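Long-range contacts in predicted ATPase involved in replication control, Cdc46/Mcm family (Methanopyrus kandleri AV19, PDB 3F8T), which probably binds ATP and single-stranded DNA, as a member of the MCM family of DNA replication helicases: residues L227-C232 with G301-V306; G294-A299 with L336-A341; R400-Y405 with M465-D470; G266-L271 with A305-E310; H241-G246 with D372-L377. The protein carries 2 engineered substitutions. One frame throughout, in Å; residues are numbered along the deposited sequence.

Contact 1 (L227-C232 with G301-V306); sequences LQLFSC and GGILAV
Both Cys232 SG (chi1 -75°) and Ile303 CG1 (chi1 -61°) stand anti to their own carbonyl carbons. A chi2 of -78° at Ile303 then leaves its CD1 methyl 3.8 Å from Cys232 SG. The same methyl touches the extended chain of Gln228, with Gln228 CG 3.9 Å from Ile303 CD1. Leu229 crosses Ile303 at about a right angle, its CD2 lying 3.9 Å from Ile303 CG1. Three residues around the turn that ends helix 219-229 thus seat on one isoleucine of strand 303-307, an inner strand of the parallel sheet of the P-loop ATPase core. An alanine in place of Ile303 would probably open a gap under this turn, leaving Leu229 CD2 and Cys232 SG without their apolar mates. The turn itself, a type I beta turn from Leu229 to Cys232, is braced at Gln228 O, which accepts from Ser231 N and also from Ser231 OG at 2.7 Å, the hydroxyl lying on an in-plane lone pair. The amide of Gln228 reaches past the contact, NE2 donating to Leu240 O. Beyond the apolar patch a single water joins the backbones, donating to Cys232 O at 2.9 Å and to Gly301 O at 2.7 Å.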
# COMPACT_ATOMS: atom_id res chain seq x y z
N LEU A 227 13.46 -6.40 8.20
CA LEU A 227 12.46 -6.09 9.22
C LEU A 227 11.65 -4.84 8.83
O LEU A 227 10.46 -4.75 9.11
CB LEU A 227 13.12 -5.96 10.60
CG LEU A 227 13.72 -7.28 11.14
CD1 LEU A 227 14.61 -6.99 12.33
CD2 LEU A 227 12.63 -8.29 11.53
N GLN A 228 12.27 -3.87 8.17
CA GLN A 228 11.48 -2.75 7.63
C GLN A 228 10.33 -3.21 6.70
O GLN A 228 9.19 -2.75 6.85
CB GLN A 228 12.37 -1.73 6.92
CG GLN A 228 11.55 -0.58 6.30
CD GLN A 228 12.42 0.41 5.59
OE1 GLN A 228 13.28 0.03 4.79
NE2 GLN A 228 12.21 1.71 5.87
N LEU A 229 10.60 -4.14 5.80
CA LEU A 229 9.55 -4.70 4.93
C LEU A 229 8.39 -5.26 5.75
O LEU A 229 7.23 -5.01 5.46
CB LEU A 229 10.09 -5.80 4.00
CG LEU A 229 10.93 -5.26 2.82
CD1 LEU A 229 11.72 -6.42 2.20
CD2 LEU A 229 10.06 -4.57 1.78
N PHE A 230 8.73 -5.97 6.82
CA PHE A 230 7.74 -6.57 7.72
C PHE A 230 7.08 -5.59 8.69
O PHE A 230 6.28 -5.98 9.55
CB PHE A 230 8.37 -7.77 8.43
CG PHE A 230 8.43 -9.01 7.57
CD1 PHE A 230 9.51 -9.23 6.71
CD2 PHE A 230 7.38 -9.93 7.58
CE1 PHE A 230 9.54 -10.35 5.89
CE2 PHE A 230 7.42 -11.06 6.77
CZ PHE A 230 8.50 -11.28 5.93
N SER A 231 7.41 -4.30 8.54
CA SER A 231 6.74 -3.26 9.33
C SER A 231 5.70 -2.50 8.51
O SER A 231 5.09 -1.55 9.01
CB SER A 231 7.77 -2.28 9.90
OG SER A 231 8.15 -1.35 8.91
N CYS A 232 5.52 -2.89 7.26
CA CYS A 232 4.61 -2.20 6.35
C CYS A 232 3.13 -2.45 6.69
O CYS A 232 2.47 -3.27 6.05
CB CYS A 232 4.90 -2.60 4.90
SG CYS A 232 6.38 -1.84 4.24
N GLY A 301 1.02 2.27 2.52
CA GLY A 301 1.01 0.86 2.84
C GLY A 301 2.24 0.09 2.39
O GLY A 301 2.30 -1.14 2.51
N GLY A 302 3.22 0.79 1.84
CA GLY A 302 4.43 0.13 1.35
C GLY A 302 5.68 0.93 1.64
O GLY A 302 5.76 1.64 2.66
N ILE A 303 6.66 0.80 0.75
CA ILE A 303 7.96 1.43 0.96
C ILE A 303 8.06 2.68 0.11
O ILE A 303 7.81 2.64 -1.09
CB ILE A 303 9.13 0.48 0.56
CG1 ILE A 303 9.11 -0.81 1.42
CG2 ILE A 303 10.49 1.22 0.60
CD1 ILE A 303 9.69 -0.64 2.83
N LEU A 304 8.43 3.79 0.74
CA LEU A 304 8.84 4.97 -0.03
C LEU A 304 10.37 5.02 -0.06
O LEU A 304 11.02 5.33 0.95
CB LEU A 304 8.24 6.25 0.55
CG LEU A 304 8.72 7.54 -0.15
CD1 LEU A 304 8.10 7.69 -1.52
CD2 LEU A 304 8.43 8.74 0.74
N ALA A 305 10.94 4.73 -1.23
CA ALA A 305 12.39 4.76 -1.38
C ALA A 305 12.83 6.16 -1.78
O ALA A 305 12.49 6.64 -2.88
CB ALA A 305 12.86 3.72 -2.40
N VAL A 306 13.55 6.83 -0.89
CA VAL A 306 13.91 8.24 -1.08
C VAL A 306 15.42 8.31 -1.27
O VAL A 306 16.17 8.33 -0.30
CB VAL A 306 13.48 9.13 0.11
CG1 VAL A 306 13.85 10.59 -0.17
CG2 VAL A 306 11.97 9.02 0.34
O HOH W 1 0.49 -2.45 4.11

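Contact 2 (G294-A299 with L336-A341); sequences GAAVLA and LNARCA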
# COMPACT_ATOMS: atom_id res chain seq x y z
N GLY A 294 1.12 12.53 -4.99
CA GLY A 294 2.57 12.45 -5.11
C GLY A 294 3.08 11.15 -4.52
O GLY A 294 2.30 10.30 -4.08
N ALA A 295 4.40 11.00 -4.50
CA ALA A 295 5.05 9.73 -4.17
C ALA A 295 4.65 9.12 -2.83
O ALA A 295 4.43 7.93 -2.76
CB ALA A 295 6.58 9.86 -4.25
N ALA A 296 4.61 9.93 -1.77
CA ALA A 296 4.37 9.40 -0.42
C ALA A 296 2.96 8.80 -0.31
O ALA A 296 2.75 7.77 0.33
CB ALA A 296 4.58 10.47 0.62
N VAL A 297 2.00 9.47 -0.96
CA VAL A 297 0.62 9.01 -1.07
C VAL A 297 0.52 7.73 -1.92
O VAL A 297 -0.16 6.78 -1.54
CB VAL A 297 -0.30 10.15 -1.62
CG1 VAL A 297 -1.74 9.69 -1.80
CG2 VAL A 297 -0.26 11.33 -0.64
N LEU A 298 1.22 7.68 -3.05
CA LEU A 298 1.20 6.47 -3.87
C LEU A 298 1.90 5.28 -3.19
O LEU A 298 1.67 4.12 -3.55
CB LEU A 298 1.79 6.73 -5.26
CG LEU A 298 1.00 7.71 -6.15
CD1 LEU A 298 1.78 7.98 -7.43
CD2 LEU A 298 -0.39 7.14 -6.46
N ALA A 299 2.75 5.58 -2.21
CA ALA A 299 3.48 4.53 -1.45
C ALA A 299 2.73 4.10 -0.19
O ALA A 299 3.23 3.29 0.59
CB ALA A 299 4.89 5.04 -1.07
N LEU A 336 -4.05 13.42 3.32
CA LEU A 336 -4.12 12.15 2.55
C LEU A 336 -3.31 11.05 3.24
O LEU A 336 -2.30 11.36 3.87
CB LEU A 336 -3.59 12.35 1.13
CG LEU A 336 -4.25 13.46 0.31
CD1 LEU A 336 -3.48 13.72 -0.97
CD2 LEU A 336 -5.69 13.10 0.00
N ASN A 337 -3.74 9.80 3.13
CA ASN A 337 -3.00 8.70 3.76
C ASN A 337 -1.67 8.54 3.03
O ASN A 337 -1.63 8.50 1.80
CB ASN A 337 -3.74 7.37 3.69
CG ASN A 337 -4.87 7.25 4.70
OD1 ASN A 337 -5.94 6.73 4.36
ND2 ASN A 337 -4.64 7.67 5.94
N ALA A 338 -0.61 8.46 3.81
CA ALA A 338 0.73 8.23 3.30
C ALA A 338 1.46 7.39 4.33
O ALA A 338 2.45 7.82 4.93
CB ALA A 338 1.44 9.56 3.09
N ARG A 339 0.94 6.17 4.53
CA ARG A 339 1.41 5.29 5.59
C ARG A 339 2.51 4.44 5.02
O ARG A 339 2.36 3.23 4.84
CB ARG A 339 0.25 4.43 6.13
CG ARG A 339 -0.83 5.28 6.82
CD ARG A 339 -2.20 4.56 6.93
NE ARG A 339 -2.78 4.25 5.62
CZ ARG A 339 -3.97 3.68 5.44
NH1 ARG A 339 -4.74 3.37 6.49
NH2 ARG A 339 -4.41 3.43 4.21
N CYS A 340 3.63 5.11 4.72
CA CYS A 340 4.77 4.46 4.06
C CYS A 340 5.93 4.26 5.03
O CYS A 340 6.08 5.00 5.99
CB CYS A 340 5.21 5.29 2.85
SG CYS A 340 5.51 7.03 3.17
N ALA A 341 6.73 3.22 4.79
CA ALA A 341 7.96 3.02 5.54
C ALA A 341 9.04 3.69 4.69
O ALA A 341 9.20 3.34 3.52
CB ALA A 341 8.23 1.51 5.71
O HOH W 2 -3.05 6.99 0.18
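Val297 lays its CG2 methyl beside the start of the Leu336 side chain, 3.9 Å from Leu336 CB, while its CG1, anti to the backbone N (chi1 177°), lies 3.8 Å from Asn337 O. The contact probably joins the bases of two insertions of the MCM P-loop domain. Helix 295-298, with Gly294 at its N-cap, follows the hairpin that by topology probably corresponds to the helix-2 insert, and strand 334-337 is the second strand of what is probably the pre-sensor-1 hairpin. No direct hydrogen bond links the segments, and small side chains let the backbones come close. Ala338 CB sits 3.5 Å from Ala296 O, with Ala296 CB also nearby. Further along, Cys340 CB packs on Ala299, 3.9 Å from Ala299 CB. Cys340 SG takes the crowded position between its backbone N and carbonyl carbon (chi1 52°), and lies 4.0 Å from Ala296 O. Val329 of the partner strand in the hairpin touches Ala296, Val297, Leu336 and Ala338. Between Ala338 and Cys340 the chain makes an inverse gamma turn centred on Arg339, whose guanidinium has Asn337 CG above one face, toward the rim, and whose NE forms a salt bridge with Asp300. A water completes the seam: it donates to Asn337 O at 2.6 Å and, only weakly, to Val297 O at 3.4 Å.

Contact 3 (R400-Y405 with M465-D470); sequences RRYLLY and MRLSDD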
# COMPACT_ATOMS: atom_id res chain seq x y z
N ARG A 400 8.11 -12.55 -1.65
CA ARG A 400 7.18 -11.41 -1.70
C ARG A 400 5.77 -11.83 -1.27
O ARG A 400 5.09 -11.11 -0.53
CB ARG A 400 7.12 -10.83 -3.10
CG ARG A 400 6.44 -9.46 -3.17
CD ARG A 400 6.15 -9.06 -4.60
NE ARG A 400 7.21 -9.49 -5.52
CZ ARG A 400 7.11 -10.49 -6.40
NH1 ARG A 400 5.99 -11.20 -6.52
NH2 ARG A 400 8.16 -10.78 -7.16
N ARG A 401 5.33 -12.99 -1.76
CA ARG A 401 4.00 -13.51 -1.36
C ARG A 401 3.91 -13.84 0.13
O ARG A 401 2.88 -13.58 0.76
CB ARG A 401 3.61 -14.71 -2.22
CG ARG A 401 3.17 -14.31 -3.62
CD ARG A 401 3.00 -15.54 -4.49
NE ARG A 401 1.83 -16.31 -4.07
CZ ARG A 401 0.58 -16.05 -4.44
NH1 ARG A 401 0.31 -15.02 -5.24
NH2 ARG A 401 -0.39 -16.83 -4.00
N TYR A 402 4.98 -14.39 0.70
CA TYR A 402 5.06 -14.63 2.15
C TYR A 402 4.92 -13.32 2.92
O TYR A 402 4.21 -13.26 3.91
CB TYR A 402 6.41 -15.25 2.50
CG TYR A 402 6.65 -15.59 3.96
CD1 TYR A 402 6.23 -16.80 4.48
CD2 TYR A 402 7.38 -14.73 4.79
CE1 TYR A 402 6.47 -17.14 5.80
CE2 TYR A 402 7.64 -15.06 6.11
CZ TYR A 402 7.18 -16.27 6.61
OH TYR A 402 7.45 -16.63 7.91
N LEU A 403 5.62 -12.28 2.46
CA LEU A 403 5.54 -10.97 3.12
C LEU A 403 4.12 -10.44 3.10
O LEU A 403 3.57 -10.03 4.12
CB LEU A 403 6.47 -9.97 2.44
CG LEU A 403 6.42 -8.49 2.87
CD1 LEU A 403 6.75 -8.31 4.36
CD2 LEU A 403 7.39 -7.70 2.00
N LEU A 404 3.52 -10.45 1.92
CA LEU A 404 2.14 -9.99 1.74
C LEU A 404 1.19 -10.71 2.69
O LEU A 404 0.28 -10.10 3.30
CB LEU A 404 1.70 -10.23 0.29
CG LEU A 404 2.19 -9.23 -0.76
CD1 LEU A 404 1.80 -9.71 -2.15
CD2 LEU A 404 1.62 -7.84 -0.52
N TYR A 405 1.38 -12.03 2.75
CA TYR A 405 0.61 -12.88 3.62
C TYR A 405 0.81 -12.48 5.10
O TYR A 405 -0.17 -12.23 5.84
CB TYR A 405 1.00 -14.34 3.38
CG TYR A 405 0.19 -15.33 4.18
CD1 TYR A 405 -1.12 -15.64 3.82
CD2 TYR A 405 0.74 -15.96 5.28
CE1 TYR A 405 -1.86 -16.56 4.57
CE2 TYR A 405 0.02 -16.87 6.03
CZ TYR A 405 -1.27 -17.17 5.66
OH TYR A 405 -1.98 -18.06 6.41
N MET A 465 7.39 -11.78 10.88
CA MET A 465 8.25 -12.63 10.05
C MET A 465 8.18 -14.10 10.45
O MET A 465 8.50 -14.99 9.63
CB MET A 465 9.69 -12.14 10.18
CG MET A 465 10.59 -12.46 9.03
SD MET A 465 12.17 -11.64 9.36
CE MET A 465 12.08 -10.19 8.35
N ARG A 466 7.79 -14.36 11.70
CA ARG A 466 7.61 -15.72 12.22
C ARG A 466 6.14 -16.12 12.13
O ARG A 466 5.75 -17.17 12.68
CB ARG A 466 8.02 -15.79 13.70
CG ARG A 466 9.49 -15.61 14.01
CD ARG A 466 9.78 -15.94 15.48
NE ARG A 466 9.09 -15.03 16.41
CZ ARG A 466 7.99 -15.34 17.09
NH1 ARG A 466 7.44 -16.54 16.98
NH2 ARG A 466 7.43 -14.44 17.89
N LEU A 467 5.35 -15.30 11.44
CA LEU A 467 3.90 -15.46 11.34
C LEU A 467 3.25 -15.55 12.72
O LEU A 467 2.37 -16.38 12.96
CB LEU A 467 3.53 -16.70 10.48
CG LEU A 467 4.06 -16.77 9.04
CD1 LEU A 467 3.62 -18.08 8.40
CD2 LEU A 467 3.57 -15.58 8.21
N SER A 468 3.68 -14.68 13.63
CA SER A 468 3.16 -14.72 14.99
C SER A 468 2.48 -13.42 15.43
O SER A 468 2.82 -12.32 14.98
CB SER A 468 4.28 -15.12 15.96
OG SER A 468 3.85 -14.94 17.29
N ASP A 469 1.50 -13.57 16.32
CA ASP A 469 0.86 -12.43 16.95
C ASP A 469 1.44 -12.11 18.32
O ASP A 469 1.02 -11.15 18.97
CB ASP A 469 -0.65 -12.65 17.06
CG ASP A 469 -1.32 -12.67 15.71
OD1 ASP A 469 -0.95 -11.87 14.82
OD2 ASP A 469 -2.24 -13.50 15.54
N ASP A 470 2.39 -12.92 18.76
CA ASP A 470 3.05 -12.74 20.05
C ASP A 470 4.51 -12.31 19.87
O ASP A 470 5.32 -13.05 19.30
CB ASP A 470 2.96 -14.02 20.88
CG ASP A 470 1.52 -14.41 21.17
OD1 ASP A 470 0.67 -13.53 21.38
OD2 ASP A 470 1.23 -15.62 21.15
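Tyr402 donates a hydrogen bond from its hydroxyl to the backbone of the facing segment, with Tyr402 OH 2.6 Å from Met465 O. The oxygen lies at the ring edge, in the plane of the tyrosine, although from the carbonyl's side the donor stands above the C=O plane, 39° out of it. Leu467 meets the same tyrosine tip to tip: its CG is 3.6 Å from Tyr402 OH, and its CD1 is 4.0 Å from Tyr402 CE1. The other methyl, Leu467 CD2, reaches the edge of the second ring, 4.1 Å from Tyr405 CD2, the two side chains crossing at about a right angle. Both tyrosines have CG anti to the backbone N, and being three residues apart they leave helix 396-409 nearly one turn from each other, with Leu467 touching both.

Behind this first shell stands the end of helix 449-465. Leu467, with a positive phi of 54°, is the C-prime residue of a Schellman motif. An ST turn follows, in which Asp470 N donates to Ser468 OG at 2.9 Å, and Arg466 forms a salt bridge with Asp475. On the tyrosine side, Leu199 and Phe208 pack against Tyr402, and Phe196 meets the ring of Tyr405.

The contact thus ties two helices of the AAA-lid region. A carbonyl at the C-terminal end of a helix is likely to be a strong acceptor, which suits the short bond, and the bond satisfies the hydroxyl of a buried tyrosine.

Contact 4 (G266-L271 with A305-E310); sequences GVYVDL and AVDHLE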
# COMPACT_ATOMS: atom_id res chain seq x y z
N GLY A 266 5.04 0.30 -3.43
CA GLY A 266 6.04 1.33 -3.16
C GLY A 266 6.33 2.23 -4.33
O GLY A 266 5.82 2.00 -5.44
N VAL A 267 7.15 3.26 -4.07
CA VAL A 267 7.56 4.22 -5.08
C VAL A 267 9.00 4.58 -4.82
O VAL A 267 9.41 4.80 -3.67
CB VAL A 267 6.73 5.55 -5.02
CG1 VAL A 267 7.13 6.49 -6.16
CG2 VAL A 267 5.23 5.25 -5.05
N TYR A 268 9.75 4.67 -5.91
CA TYR A 268 11.11 5.17 -5.86
C TYR A 268 11.14 6.61 -6.32
O TYR A 268 10.54 6.95 -7.33
CB TYR A 268 12.03 4.33 -6.76
CG TYR A 268 13.43 4.90 -6.89
CD1 TYR A 268 14.46 4.47 -6.06
CD2 TYR A 268 13.71 5.88 -7.85
CE1 TYR A 268 15.74 5.01 -6.18
CE2 TYR A 268 14.97 6.42 -7.97
CZ TYR A 268 15.98 5.98 -7.15
OH TYR A 268 17.23 6.53 -7.31
N VAL A 269 11.84 7.46 -5.56
CA VAL A 269 12.18 8.80 -6.02
C VAL A 269 13.64 9.13 -5.76
O VAL A 269 14.24 8.74 -4.74
CB VAL A 269 11.29 9.93 -5.40
CG1 VAL A 269 9.82 9.78 -5.83
CG2 VAL A 269 11.41 10.00 -3.86
N ASP A 270 14.21 9.88 -6.69
CA ASP A 270 15.46 10.59 -6.45
C ASP A 270 15.00 11.94 -5.93
O ASP A 270 14.41 12.71 -6.69
CB ASP A 270 16.22 10.73 -7.77
CG ASP A 270 17.51 11.53 -7.65
OD1 ASP A 270 17.70 12.30 -6.69
OD2 ASP A 270 18.35 11.37 -8.54
N LEU A 271 15.24 12.23 -4.65
CA LEU A 271 14.74 13.47 -4.05
C LEU A 271 15.18 14.73 -4.82
O LEU A 271 14.43 15.73 -4.90
CB LEU A 271 15.10 13.58 -2.56
CG LEU A 271 14.28 14.62 -1.77
CD1 LEU A 271 12.77 14.24 -1.70
CD2 LEU A 271 14.82 14.81 -0.38
N ALA A 305 10.94 4.73 -1.23
CA ALA A 305 12.39 4.76 -1.38
C ALA A 305 12.83 6.16 -1.78
O ALA A 305 12.49 6.64 -2.88
CB ALA A 305 12.86 3.72 -2.40
N VAL A 306 13.55 6.83 -0.89
CA VAL A 306 13.91 8.24 -1.08
C VAL A 306 15.42 8.31 -1.27
O VAL A 306 16.17 8.33 -0.30
CB VAL A 306 13.48 9.13 0.11
CG1 VAL A 306 13.85 10.59 -0.17
CG2 VAL A 306 11.97 9.02 0.34
N ASP A 307 15.84 8.32 -2.53
CA ASP A 307 17.27 8.25 -2.86
C ASP A 307 17.85 9.66 -2.89
O ASP A 307 17.14 10.64 -3.16
CB ASP A 307 17.47 7.58 -4.22
CG ASP A 307 18.85 6.90 -4.38
OD1 ASP A 307 19.70 6.98 -3.47
OD2 ASP A 307 19.05 6.26 -5.43
N HIS A 308 19.15 9.77 -2.60
CA HIS A 308 19.88 11.04 -2.61
C HIS A 308 19.28 12.10 -1.69
O HIS A 308 18.93 13.21 -2.13
CB HIS A 308 20.01 11.56 -4.05
CG HIS A 308 20.50 10.51 -5.00
ND1 HIS A 308 21.79 10.03 -4.97
CD2 HIS A 308 19.87 9.81 -5.96
CE1 HIS A 308 21.94 9.10 -5.90
NE2 HIS A 308 20.78 8.94 -6.51
N LEU A 309 19.18 11.76 -0.41
CA LEU A 309 18.63 12.66 0.61
C LEU A 309 19.55 13.85 0.94
O LEU A 309 19.10 14.83 1.55
CB LEU A 309 18.31 11.85 1.88
CG LEU A 309 17.49 12.46 3.04
CD1 LEU A 309 16.08 12.84 2.59
CD2 LEU A 309 17.40 11.44 4.15
N GLU A 310 20.83 13.78 0.57
CA GLU A 310 21.78 14.85 0.91
C GLU A 310 21.24 16.22 0.51
O GLU A 310 20.75 16.38 -0.61
CB GLU A 310 23.16 14.62 0.28
CG GLU A 310 23.18 14.54 -1.24
CD GLU A 310 23.06 13.13 -1.79
OE1 GLU A 310 22.74 12.18 -1.03
OE2 GLU A 310 23.31 12.95 -3.01
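The Tyr268 ring presents its edge to Asp307: OD2 lies in the ring plane, and Tyr268 OH donates to the anti lone pair of Asp307 OD2 at 2.6 Å. Ring and carboxylate planes stand 77° apart, and His256 stacks on the tyrosine ring. The other carboxylate oxygen, Asp307 OD1, sits over the centre of one face of the His308 ring, 3.7 Å above its plane. That imidazole also meets Asp270 obliquely, with His308 CD2 3.4 Å from Asp270 CG; the carboxylate of Asp270 has its salt bridge with Arg272.

Beneath these groups the strands run parallel and in register, Tyr268 beside Ala305 and Asp270 beside Asp307. Val269 donates from N to Ala305 O at 2.9 Å and accepts at O from Asp307 N at 2.8 Å; Leu271 N continues the pattern to Asp307 O. On the opposite face Val269 CG2 faces Val306 CG2, and past the strand end Leu271 CD2 touches Leu309 CD1 at 3.8 Å.

Strand 303-307, by its place in the sheet and its closing aspartate, probably corresponds to the Walker B strand of P-loop ATPases, and His308 stands at the next position, which is commonly acidic in that family. A phenylalanine in place of Tyr268 would probably leave Asp307 OD2 short of a donor and its carboxylate freer to turn. Asp307 OD2 is gripped by two hydroxyls, that of Tyr268 from the edge strand and that of Ser252 from helix 248-261, so its orientation is set from both sheet and helix.

Contact 5 (H241-G246 with D372-L377); sequences HVLLAG and DLIAFL
Leu243 and Ala245 carry the backbone pairing with strand 373-376, each bonding through both N and O. Leu243 N donates to Leu373 O at 2.9 Å and Leu243 O accepts from Ala375 N at 2.7 Å; Ala245 N then bonds Ala375 O, and Leu377 N bonds Ala245 O, giving a regular parallel pair. At the far end a water bridges Ala245 O and Leu377 O.

Polar side chains act at the near end. Asp372 OD2 accepts a hydrogen bond from His241 N at 2.8 Å, met on its anti side and 19° out of the carboxylate plane, while His241 O receives weak bonds from the N atoms of Asp372 and Leu373. Asp372 OD1 turns to Arg457 and Ser454. The imidazole of His241 bonds Val342 N through ND1 and Met324 O through NE2.

Apolar contacts lie on both faces. Leu243 and Ile374 run side by side, pointing the same way, with Leu243 CG 4.2 Å from Ile374 CG2. That methyl also rides 3.6 Å above the Phe376 ring plane, toward its rim, and Ala245 CB lies 4.0 Å from Phe376 CD2. On the opposite face Leu244 CD2 meets Ala375 CB at 3.8 Å.

Strand 373-376 is outermost in the 2-3-4-1-5 sheet, as in AAA+ cores, with strand 242-245 between it and strand 341-346. Helices 219-229 and 248-261 pack on the face of Val242 and Leu244, and helix 473-489 touches Leu373, Ile374 and Phe376.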
# COMPACT_ATOMS: atom_id res chain seq x y z
N HIS A 241 11.50 3.33 9.74
CA HIS A 241 12.16 4.22 8.78
C HIS A 241 13.66 4.04 8.90
O HIS A 241 14.21 4.07 10.01
CB HIS A 241 11.74 5.67 9.02
CG HIS A 241 10.25 5.84 9.11
ND1 HIS A 241 9.41 5.55 8.06
CD2 HIS A 241 9.45 6.24 10.13
CE1 HIS A 241 8.16 5.78 8.42
NE2 HIS A 241 8.15 6.19 9.68
N VAL A 242 14.31 3.83 7.77
CA VAL A 242 15.73 3.43 7.74
C VAL A 242 16.47 4.35 6.78
O VAL A 242 16.01 4.60 5.66
CB VAL A 242 15.90 1.92 7.32
CG1 VAL A 242 17.38 1.54 7.24
CG2 VAL A 242 15.20 0.97 8.33
N LEU A 243 17.62 4.86 7.23
CA LEU A 243 18.49 5.66 6.38
C LEU A 243 19.75 4.85 6.07
O LEU A 243 20.47 4.46 6.98
CB LEU A 243 18.89 6.95 7.10
CG LEU A 243 19.92 7.87 6.41
CD1 LEU A 243 19.46 8.27 5.01
CD2 LEU A 243 20.19 9.10 7.28
N LEU A 244 19.99 4.60 4.78
CA LEU A 244 21.24 4.01 4.31
C LEU A 244 22.26 5.10 4.07
O LEU A 244 22.00 6.05 3.33
CB LEU A 244 21.02 3.29 2.99
CG LEU A 244 20.13 2.07 2.84
CD1 LEU A 244 20.47 1.43 1.51
CD2 LEU A 244 20.35 1.09 3.98
N ALA A 245 23.43 4.98 4.70
CA ALA A 245 24.50 5.94 4.47
C ALA A 245 25.69 5.24 3.81
O ALA A 245 26.42 4.51 4.47
CB ALA A 245 24.90 6.60 5.77
N GLY A 246 25.84 5.45 2.51
CA GLY A 246 26.96 4.87 1.75
C GLY A 246 27.14 5.53 0.40
O GLY A 246 26.52 6.56 0.12
N ASP A 372 14.41 5.40 12.55
CA ASP A 372 14.66 4.36 13.54
C ASP A 372 16.11 3.88 13.52
O ASP A 372 16.68 3.58 14.55
CB ASP A 372 13.71 3.19 13.30
CG ASP A 372 12.24 3.57 13.51
OD1 ASP A 372 11.78 3.55 14.67
OD2 ASP A 372 11.55 3.90 12.51
N LEU A 373 16.68 3.76 12.33
CA LEU A 373 18.00 3.17 12.16
C LEU A 373 18.75 3.87 11.06
O LEU A 373 18.17 4.23 10.04
CB LEU A 373 17.89 1.69 11.78
CG LEU A 373 17.18 0.73 12.73
CD1 LEU A 373 16.65 -0.48 12.00
CD2 LEU A 373 18.09 0.34 13.87
N ILE A 374 20.05 4.05 11.27
CA ILE A 374 20.92 4.46 10.18
C ILE A 374 21.88 3.32 9.91
O ILE A 374 22.54 2.84 10.83
CB ILE A 374 21.71 5.77 10.48
CG1 ILE A 374 20.75 6.87 10.97
CG2 ILE A 374 22.51 6.17 9.21
CD1 ILE A 374 21.41 8.22 11.30
N ALA A 375 21.92 2.88 8.67
CA ALA A 375 22.78 1.78 8.25
C ALA A 375 24.01 2.35 7.52
O ALA A 375 23.92 2.78 6.36
CB ALA A 375 22.01 0.83 7.36
N PHE A 376 25.13 2.39 8.24
CA PHE A 376 26.38 2.90 7.71
C PHE A 376 27.06 1.78 6.96
O PHE A 376 27.58 0.84 7.57
CB PHE A 376 27.29 3.42 8.83
CG PHE A 376 26.69 4.54 9.63
CD1 PHE A 376 26.02 4.28 10.83
CD2 PHE A 376 26.79 5.85 9.19
CE1 PHE A 376 25.45 5.31 11.56
CE2 PHE A 376 26.23 6.88 9.91
CZ PHE A 376 25.55 6.61 11.10
N LEU A 377 27.03 1.85 5.63
CA LEU A 377 27.61 0.80 4.80
C LEU A 377 29.14 0.88 4.88
O LEU A 377 29.70 1.96 5.06
CB LEU A 377 27.14 0.92 3.35
CG LEU A 377 25.64 1.12 3.05
CD1 LEU A 377 25.39 0.94 1.56
CD2 LEU A 377 24.78 0.17 3.85
O HOH W 3 29.14 4.58 5.10

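In the fold
From the N terminus, helix 219-229 leads into strand 242-245, opening contacts 1 and 5 in turn. Contact 4 opens on strand 266-270 and contact 2 on helix 295-298. Strand 303-307 then closes contact 1 and, sharing Ala305 and Val306 with it, contact 4. Contact 2 closes at 336-341, crossing both, and contact 5 closes at 372-377, crossing contact 1 and enclosing contacts 2 and 4. Contacts 4 and 5 tie the two outermost strands into one parallel sheet, contact 1 seats a helix end on it, and contact 2 joins helix 295-298 to the end of the 328-337 hairpin. Contact 3 follows in series within the lid region, meeting contact 1 where Met465 and Leu403 pack on Phe230.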